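Local coordinates for protein intracellular serine protease (Bacillus licheniformis, PDB 4ZOQ) that belongs to the subtilisin-like serine proteases and probably cleaves peptide bonds in a sequence-specific manner during lanthipeptide maturation, at residues E132-T138 and Q166-S172; E220-T224 and H307-R311; P226-L230 and L271-T275. All coordinates share one frame; numbering follows the deposited sequence.

Contact 1: residues E132-T138 and Q166-S172; sequences EVINIST and QVLVFSS
Ile134 and Phe170 stand mid-ladder between parallel strands 133-136 and 168-172, neighbours in the central sheet of the subtilase fold, linked by a beta-alpha-beta crossover through helix 146-164. Ile134 is held twice: its N donates to Leu168 O at 2.7 Å, and its O accepts Phe170 N in an almost straight bond (175°). One rung on, Ile136 N reaches Phe170 O at 2.8 Å, after which Ser172 N to Ile136 O is only a weak bond of 3.3 Å. Glu132 O takes two donors, Leu168 N at 3.1 Å and a water that also donates to Gln166 O. The intervening residues bond outward, Val133 and Asn135 to strand 46-51, Val169 and Ser171 to Val200, which satisfies much of this buried backbone. On one face Ile134 and Val169 lie side by side. On the other, Val133 CG1, placed opposite its own backbone N (chi1 177°), meets the Phe170 ring edge in plane, 3.7 Å from CD2. Ser137 OG bonds Ser276 O, beside two predicted charge-relay residues, Ser276 and Asp51. Beyond the ladder, a second water accepts from Ser171 OG and donates to Thr138 O and to Ser172 O, 2.7 Å from the latter.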
loop_
_atom_site.group_PDB
_atom_site.type_symbol
_atom_site.label_atom_id
_atom_site.label_comp_id
_atom_site.label_asym_id
_atom_site.label_seq_id
_atom_site.Cartn_x
_atom_site.Cartn_y
_atom_site.Cartn_z
ATOM N N GLU B 132 11.033 -4.478 -5.738
ATOM C CA GLU B 132 11.019 -3.363 -6.680
ATOM C C GLU B 132 9.803 -2.453 -6.510
ATOM O O GLU B 132 9.829 -1.295 -6.936
ATOM C CB GLU B 132 11.084 -3.866 -8.122
ATOM C CG GLU B 132 12.349 -4.605 -8.524
ATOM C CD GLU B 132 12.240 -6.131 -8.420
ATOM O OE1 GLU B 132 11.572 -6.683 -7.487
ATOM O OE2 GLU B 132 12.781 -6.773 -9.352
ATOM N N VAL B 133 8.750 -2.986 -5.895
ATOM C CA VAL B 133 7.521 -2.238 -5.634
ATOM C C VAL B 133 7.009 -2.426 -4.187
ATOM O O VAL B 133 7.022 -3.538 -3.644
ATOM C CB VAL B 133 6.391 -2.631 -6.605
ATOM C CG1 VAL B 133 5.093 -1.870 -6.255
ATOM C CG2 VAL B 133 6.806 -2.393 -8.048
ATOM N N ILE B 134 6.595 -1.325 -3.560
ATOM C CA ILE B 134 5.951 -1.367 -2.253
ATOM C C ILE B 134 4.517 -0.818 -2.300
ATOM O O ILE B 134 4.230 0.222 -2.891
ATOM C CB ILE B 134 6.773 -0.585 -1.188
ATOM C CG1 ILE B 134 8.162 -1.221 -1.020
ATOM C CG2 ILE B 134 6.035 -0.520 0.156
ATOM C CD1 ILE B 134 9.127 -0.397 -0.199
ATOM N N ASN B 135 3.606 -1.541 -1.686
ATOM C CA ASN B 135 2.244 -1.069 -1.582
ATOM C C ASN B 135 1.866 -0.852 -0.128
ATOM O O ASN B 135 1.944 -1.794 0.675
ATOM C CB ASN B 135 1.288 -2.068 -2.225
ATOM C CG ASN B 135 -0.132 -1.581 -2.208
ATOM O OD1 ASN B 135 -0.605 -0.914 -3.146
ATOM N ND2 ASN B 135 -0.815 -1.872 -1.125
ATOM N N ILE B 136 1.429 0.361 0.210
ATOM C CA ILE B 136 0.980 0.633 1.579
ATOM C C ILE B 136 -0.494 1.089 1.592
ATOM O O ILE B 136 -0.793 2.271 1.433
ATOM C CB ILE B 136 1.862 1.716 2.280
ATOM C CG1 ILE B 136 3.346 1.376 2.192
ATOM C CG2 ILE B 136 1.483 1.863 3.748
ATOM C CD1 ILE B 136 4.269 2.534 2.584
ATOM N N SER B 137 -1.407 0.140 1.792
ATOM C CA SER B 137 -2.841 0.440 1.732
ATOM C C SER B 137 -3.385 0.812 3.106
ATOM O O SER B 137 -4.355 0.227 3.597
ATOM C CB SER B 137 -3.639 -0.752 1.159
ATOM O OG SER B 137 -3.615 -0.777 -0.258
ATOM N N THR B 138 -2.742 1.785 3.723
ATOM C CA THR B 138 -3.137 2.265 5.037
ATOM C C THR B 138 -2.441 3.601 5.239
ATOM O O THR B 138 -1.546 3.974 4.472
ATOM C CB THR B 138 -2.770 1.266 6.153
ATOM O OG1 THR B 138 -3.357 1.680 7.395
ATOM C CG2 THR B 138 -1.245 1.113 6.289
ATOM N N GLN B 166 15.650 3.005 -6.260
ATOM C CA GLN B 166 14.784 2.775 -7.412
ATOM C C GLN B 166 13.553 1.889 -7.109
ATOM O O GLN B 166 13.057 1.175 -7.977
ATOM C CB GLN B 166 15.624 2.154 -8.535
ATOM C CG GLN B 166 16.829 3.020 -8.905
ATOM C CD GLN B 166 16.409 4.358 -9.472
ATOM O OE1 GLN B 166 15.357 4.472 -10.093
ATOM N NE2 GLN B 166 17.222 5.377 -9.262
ATOM N N VAL B 167 13.045 1.968 -5.883
ATOM C CA VAL B 167 11.857 1.218 -5.500
ATOM C C VAL B 167 10.607 2.106 -5.470
ATOM O O VAL B 167 10.572 3.109 -4.759
ATOM C CB VAL B 167 12.019 0.576 -4.127
ATOM C CG1 VAL B 167 10.810 -0.231 -3.810
ATOM C CG2 VAL B 167 13.271 -0.276 -4.087
ATOM N N LEU B 168 9.587 1.720 -6.234
ATOM C CA LEU B 168 8.319 2.443 -6.264
ATOM C C LEU B 168 7.510 2.165 -5.019
ATOM O O LEU B 168 7.496 1.035 -4.519
ATOM C CB LEU B 168 7.520 2.044 -7.490
ATOM C CG LEU B 168 8.219 2.545 -8.742
ATOM C CD1 LEU B 168 7.779 1.747 -9.936
ATOM C CD2 LEU B 168 7.913 4.019 -8.923
ATOM N N VAL B 169 6.892 3.216 -4.487
ATOM C CA VAL B 169 6.024 3.100 -3.321
ATOM C C VAL B 169 4.653 3.684 -3.644
ATOM O O VAL B 169 4.520 4.869 -3.923
ATOM C CB VAL B 169 6.627 3.826 -2.092
ATOM C CG1 VAL B 169 5.719 3.676 -0.876
ATOM C CG2 VAL B 169 8.046 3.312 -1.805
ATOM N N PHE B 170 3.632 2.847 -3.571
ATOM C CA PHE B 170 2.277 3.255 -3.869
ATOM C C PHE B 170 1.496 3.252 -2.571
ATOM O O PHE B 170 1.670 2.353 -1.755
ATOM C CB PHE B 170 1.660 2.315 -4.894
ATOM C CG PHE B 170 2.365 2.341 -6.212
ATOM C CD1 PHE B 170 2.092 3.327 -7.148
ATOM C CD2 PHE B 170 3.360 1.419 -6.485
ATOM C CE1 PHE B 170 2.768 3.368 -8.343
ATOM C CE2 PHE B 170 4.037 1.448 -7.682
ATOM C CZ PHE B 170 3.736 2.431 -8.611
ATOM N N SER B 171 0.648 4.263 -2.380
ATOM C CA SER B 171 -0.101 4.393 -1.140
ATOM C C SER B 171 -1.554 4.792 -1.388
ATOM O O SER B 171 -1.839 5.555 -2.294
ATOM C CB SER B 171 0.572 5.445 -0.251
ATOM O OG SER B 171 0.195 5.257 1.088
ATOM N N SER B 172 -2.462 4.318 -0.553
ATOM C CA SER B 172 -3.861 4.718 -0.669
ATOM C C SER B 172 -4.066 6.149 -0.179
ATOM O O SER B 172 -3.452 6.576 0.808
ATOM C CB SER B 172 -4.758 3.748 0.087
ATOM O OG SER B 172 -4.297 3.587 1.405
HETATM O O HOH W 1 10.940 0.078 -9.031
HETATM O O HOH W 2 -1.499 6.219 2.710
#

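Contact 2: residues E220-T224 and H307-R311; sequences EIEFT and HHILR
Glu222 and His307 supply the polar half of this strand-on-helix packing, in which edge strand 221-226 of the central sheet meets helix 303-313. His307 NE2 donates to Glu222 OE1 over 2.7 Å with an N-H...O angle of 151°. The oxygen lies close to the imidazole plane and accepts through its syn lone pair, although the carboxylate itself is turned about halfway out of that plane. Having CG opposite the backbone N (chi1 -173°) is what carries the imidazole from the flank of the helix to the strand. Replacing Glu222 by an alanine would probably leave His307 NE2 without its acceptor and the imidazole freer to turn.

Aromatic contact is looser: Phe223 CE2 lies over one face of the His307 ring, but the two planes, 53° apart, form neither a stack nor an edge-to-face pair. The apolar part is closer. Phe223 CZ touches Leu310 CB at 3.6 Å, the two side chains crossing at about a right angle, and the rim of the same ring meets the helix backbone, Arg311 CA lying at the ring edge, near its plane, 3.7 Å from Phe223 CE1.

Around this joint, Phe223 also leans on Val200 of strand 200-205, Leu310 reaches Thr285 of helix 275-297, and Tyr328 touches both Glu222 and Arg311. Helix 303-313 lies over the sheet, against strands 168-172 and 221-226, with helix 275-297 alongside it.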
loop_
_atom_site.group_PDB
_atom_site.type_symbol
_atom_site.label_atom_id
_atom_site.label_comp_id
_atom_site.label_asym_id
_atom_site.label_seq_id
_atom_site.Cartn_x
_atom_site.Cartn_y
_atom_site.Cartn_z
ATOM N N GLU B 220 -1.732 16.030 -4.112
ATOM C CA GLU B 220 -0.913 14.833 -3.913
ATOM C C GLU B 220 -1.397 13.628 -4.710
ATOM O O GLU B 220 -0.595 12.751 -4.987
ATOM C CB GLU B 220 -0.842 14.442 -2.428
ATOM C CG GLU B 220 -2.096 13.783 -1.892
ATOM C CD GLU B 220 -1.926 13.250 -0.470
ATOM O OE1 GLU B 220 -1.574 14.062 0.428
ATOM O OE2 GLU B 220 -2.145 12.027 -0.249
ATOM N N ILE B 221 -2.685 13.586 -5.070
ATOM C CA ILE B 221 -3.227 12.460 -5.828
ATOM C C ILE B 221 -2.496 12.362 -7.166
ATOM O O ILE B 221 -2.421 13.362 -7.896
ATOM C CB ILE B 221 -4.696 12.608 -6.146
ATOM C CG1 ILE B 221 -5.538 12.944 -4.915
ATOM C CG2 ILE B 221 -5.194 11.341 -6.875
ATOM C CD1 ILE B 221 -5.627 11.882 -3.894
ATOM N N GLU B 222 -1.940 11.194 -7.482
ATOM C CA GLU B 222 -1.228 11.032 -8.743
ATOM C C GLU B 222 -1.962 10.167 -9.723
ATOM O O GLU B 222 -1.879 10.385 -10.940
ATOM C CB GLU B 222 0.160 10.428 -8.545
ATOM C CG GLU B 222 1.124 11.403 -7.970
ATOM C CD GLU B 222 2.539 11.002 -8.221
ATOM O OE1 GLU B 222 2.858 10.763 -9.406
ATOM O OE2 GLU B 222 3.310 10.894 -7.242
ATOM N N PHE B 223 -2.638 9.155 -9.190
ATOM C CA PHE B 223 -3.384 8.240 -10.017
ATOM C C PHE B 223 -4.659 7.821 -9.322
ATOM O O PHE B 223 -4.858 8.012 -8.133
ATOM C CB PHE B 223 -2.603 6.984 -10.347
ATOM C CG PHE B 223 -1.355 7.213 -11.111
ATOM C CD1 PHE B 223 -1.398 7.513 -12.465
ATOM C CD2 PHE B 223 -0.115 7.059 -10.486
ATOM C CE1 PHE B 223 -0.243 7.692 -13.173
ATOM C CE2 PHE B 223 1.046 7.231 -11.188
ATOM C CZ PHE B 223 0.993 7.555 -12.540
ATOM N N THR B 224 -5.477 7.170 -10.114
ATOM C CA THR B 224 -6.720 6.619 -9.683
ATOM C C THR B 224 -6.825 5.169 -10.178
ATOM O O THR B 224 -6.140 4.773 -11.137
ATOM C CB THR B 224 -7.829 7.584 -10.200
ATOM O OG1 THR B 224 -8.331 8.370 -9.109
ATOM C CG2 THR B 224 -8.898 6.905 -10.880
ATOM N N HIS B 307 7.284 4.963 -13.662
ATOM C CA HIS B 307 6.354 6.043 -13.349
ATOM C C HIS B 307 5.929 6.748 -14.629
ATOM O O HIS B 307 4.753 7.115 -14.808
ATOM C CB HIS B 307 6.999 7.041 -12.380
ATOM C CG HIS B 307 6.059 8.090 -11.870
ATOM N ND1 HIS B 307 5.623 9.148 -12.645
ATOM C CD2 HIS B 307 5.493 8.261 -10.651
ATOM C CE1 HIS B 307 4.811 9.909 -11.931
ATOM N NE2 HIS B 307 4.711 9.390 -10.721
ATOM N N HIS B 308 6.893 6.921 -15.527
ATOM C CA HIS B 308 6.632 7.569 -16.809
ATOM C C HIS B 308 5.625 6.752 -17.632
ATOM O O HIS B 308 4.696 7.297 -18.210
ATOM C CB HIS B 308 7.942 7.770 -17.595
ATOM C CG HIS B 308 7.757 8.507 -18.875
ATOM N ND1 HIS B 308 7.638 9.877 -18.930
ATOM C CD2 HIS B 308 7.589 8.062 -20.143
ATOM C CE1 HIS B 308 7.431 10.251 -20.183
ATOM N NE2 HIS B 308 7.398 9.167 -20.938
ATOM N N ILE B 309 5.814 5.442 -17.686
ATOM C CA ILE B 309 4.882 4.591 -18.405
ATOM C C ILE B 309 3.461 4.656 -17.781
ATOM O O ILE B 309 2.478 4.791 -18.513
ATOM C CB ILE B 309 5.409 3.157 -18.451
ATOM C CG1 ILE B 309 6.658 3.135 -19.325
ATOM C CG2 ILE B 309 4.356 2.216 -19.025
ATOM C CD1 ILE B 309 7.495 1.908 -19.180
ATOM N N LEU B 310 3.362 4.621 -16.450
ATOM C CA LEU B 310 2.073 4.731 -15.758
ATOM C C LEU B 310 1.391 6.022 -16.085
ATOM O O LEU B 310 0.182 6.059 -16.371
ATOM C CB LEU B 310 2.253 4.648 -14.235
ATOM C CG LEU B 310 2.723 3.278 -13.740
ATOM C CD1 LEU B 310 3.050 3.247 -12.269
ATOM C CD2 LEU B 310 1.604 2.271 -14.040
ATOM N N ARG B 311 2.175 7.096 -16.042
ATOM C CA ARG B 311 1.635 8.423 -16.280
ATOM C C ARG B 311 1.099 8.596 -17.715
ATOM O O ARG B 311 -0.023 9.019 -17.901
ATOM C CB ARG B 311 2.689 9.472 -15.946
ATOM C CG ARG B 311 2.307 10.883 -16.334
ATOM C CD ARG B 311 3.297 11.857 -15.754
ATOM N NE ARG B 311 4.515 11.978 -16.550
ATOM C CZ ARG B 311 4.658 12.746 -17.628
ATOM N NH1 ARG B 311 3.635 13.460 -18.097
ATOM N NH2 ARG B 311 5.836 12.776 -18.243
#

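Contact 3: residues P226-L230 and L271-T275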
loop_
_atom_site.group_PDB
_atom_site.type_symbol
_atom_site.label_atom_id
_atom_site.label_comp_id
_atom_site.label_asym_id
_atom_site.label_seq_id
_atom_site.Cartn_x
_atom_site.Cartn_y
_atom_site.Cartn_z
ATOM N N PRO B 226 -9.926 1.636 -10.247
ATOM C CA PRO B 226 -11.305 1.284 -9.873
ATOM C C PRO B 226 -11.443 0.534 -8.534
ATOM O O PRO B 226 -11.237 -0.676 -8.446
ATOM C CB PRO B 226 -11.764 0.404 -11.050
ATOM C CG PRO B 226 -10.520 -0.063 -11.730
ATOM C CD PRO B 226 -9.526 1.039 -11.539
ATOM N N GLY B 227 -11.785 1.281 -7.495
ATOM C CA GLY B 227 -12.032 0.722 -6.179
ATOM C C GLY B 227 -13.515 0.682 -5.792
ATOM O O GLY B 227 -13.837 0.297 -4.674
ATOM N N GLY B 228 -14.410 1.186 -6.650
ATOM C CA GLY B 228 -15.826 0.957 -6.450
ATOM C C GLY B 228 -16.439 1.673 -5.270
ATOM O O GLY B 228 -15.776 2.455 -4.579
ATOM N N TYR B 229 -17.742 1.477 -5.093
ATOM C CA TYR B 229 -18.396 1.931 -3.875
ATOM C C TYR B 229 -19.715 1.183 -3.720
ATOM O O TYR B 229 -20.047 0.305 -4.519
ATOM C CB TYR B 229 -18.590 3.448 -3.849
ATOM C CG TYR B 229 -19.075 3.978 -2.499
ATOM C CD1 TYR B 229 -18.464 3.585 -1.301
ATOM C CD2 TYR B 229 -20.089 4.931 -2.428
ATOM C CE1 TYR B 229 -18.889 4.105 -0.061
ATOM C CE2 TYR B 229 -20.496 5.467 -1.220
ATOM C CZ TYR B 229 -19.903 5.042 -0.035
ATOM O OH TYR B 229 -20.348 5.587 1.152
ATOM N N LEU B 230 -20.453 1.526 -2.677
ATOM C CA LEU B 230 -21.715 0.882 -2.391
ATOM C C LEU B 230 -22.747 1.281 -3.449
ATOM O O LEU B 230 -23.649 0.500 -3.764
ATOM C CB LEU B 230 -22.197 1.285 -0.995
ATOM C CG LEU B 230 -21.355 0.809 0.190
ATOM C CD1 LEU B 230 -21.620 1.671 1.415
ATOM C CD2 LEU B 230 -21.663 -0.658 0.480
ATOM N N LEU B 271 -17.163 -8.895 -1.333
ATOM C CA LEU B 271 -17.477 -7.682 -2.033
ATOM C C LEU B 271 -17.074 -6.517 -1.143
ATOM O O LEU B 271 -17.419 -6.466 0.042
ATOM C CB LEU B 271 -18.965 -7.670 -2.346
ATOM C CG LEU B 271 -19.404 -7.342 -3.760
ATOM C CD1 LEU B 271 -18.594 -8.143 -4.784
ATOM C CD2 LEU B 271 -20.864 -7.710 -3.834
ATOM N N SER B 272 -16.353 -5.567 -1.707
ATOM C CA SER B 272 -15.812 -4.477 -0.912
ATOM C C SER B 272 -15.548 -3.241 -1.772
ATOM O O SER B 272 -15.948 -3.191 -2.942
ATOM C CB SER B 272 -14.515 -4.963 -0.234
ATOM O OG SER B 272 -14.045 -4.064 0.760
ATOM N N TYR B 273 -14.854 -2.262 -1.194
ATOM C CA TYR B 273 -14.501 -1.019 -1.879
ATOM C C TYR B 273 -13.385 -0.293 -1.113
ATOM O O TYR B 273 -13.167 -0.568 0.057
ATOM C CB TYR B 273 -15.747 -0.131 -2.044
ATOM C CG TYR B 273 -16.215 0.545 -0.765
ATOM C CD1 TYR B 273 -15.587 1.682 -0.270
ATOM C CD2 TYR B 273 -17.290 0.019 -0.036
ATOM C CE1 TYR B 273 -16.012 2.296 0.916
ATOM C CE2 TYR B 273 -17.733 0.626 1.149
ATOM C CZ TYR B 273 -17.086 1.766 1.620
ATOM O OH TYR B 273 -17.525 2.378 2.779
ATOM N N GLY B 274 -12.739 0.678 -1.751
ATOM C CA GLY B 274 -11.803 1.549 -1.063
ATOM C C GLY B 274 -10.511 1.861 -1.812
ATOM O O GLY B 274 -10.108 1.129 -2.769
ATOM N N THR B 275 -9.886 2.977 -1.414
ATOM C CA THR B 275 -8.580 3.354 -1.948
ATOM C C THR B 275 -7.551 2.270 -1.597
ATOM O O THR B 275 -6.542 2.092 -2.291
ATOM C CB THR B 275 -8.062 4.738 -1.433
ATOM O OG1 THR B 275 -8.065 4.761 -0.006
ATOM C CG2 THR B 275 -8.912 5.902 -1.951
#
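Tyr229 drives the edge of its ring into the face of Tyr273, a T-shaped pair with planes 88° apart and centroids separated by 4.7 Å. The two side chains nevertheless run side by side in the same direction, so it is one long edge of Tyr229, not its hydroxyl end, that makes the contact. Tyr229 CD1 sits above the centre of the Tyr273 ring, and CE1 comes to 3.4 Å from Tyr273 CZ. Tyr273 offers that face because its CG lies between its own backbone N and carbonyl carbon (chi1 74°), which turns the ring up against the 226-230 loop. Leu230 adds a second apolar touch: its CG approaches Tyr273 CE2 obliquely at 3.8 Å, while its CB lies over the centre of one face of the Tyr229 ring. Tyr214 meets both tyrosine rings from outside the two segments.

Beside the rings the backbones are pinned together by Gly274 N, which donates to Gly227 O at 3.1 Å with an angle of 153° at the hydrogen. The same oxygen receives a CA-H...O contact from Tyr273 CA at 3.2 Å. The close approach needs a glycine at Gly227, where a CB would fall 2.7 Å from Gly274 O, a clash. Gly274 is glycine for a separate reason: at its backbone angles a side chain would be jammed against the preceding carbonyl. It opens the Gly-Thr-Ser signature of the subtilases.

The chemistry is therefore mainly aromatic and apolar, without a charged group. Tyr229 OH is bonded to Asp235 outside the two segments; between the segments it is ring edge against ring face that makes the fit, and the one conventional hydrogen bond, Gly274 N to Gly227 O, ties the loop to the chain just before Ser276, the predicted nucleophile.

Overall arrangement
Contact 1 is the most buried of the three, a backbone ladder inside the central sheet; contacts 2 and 3 are both partly buried. Contact 2 works at the far edge of that same sheet, where the strand keeps its own backbone pairing and side chains, including a histidine-carboxylate pair, join it to a helix. It touches contact 1 through Phe170 CZ and Leu310 CD1, 3.8 Å apart. Contact 3 begins where strand 221-226, used by contact 2, runs out into a loop, and its chemistry turns to aromatic rings and glycines. It meets contact 1 where Ser172 packs on Thr275, so these two approach the predicted catalytic site from different elements, while contact 2 lies away from it.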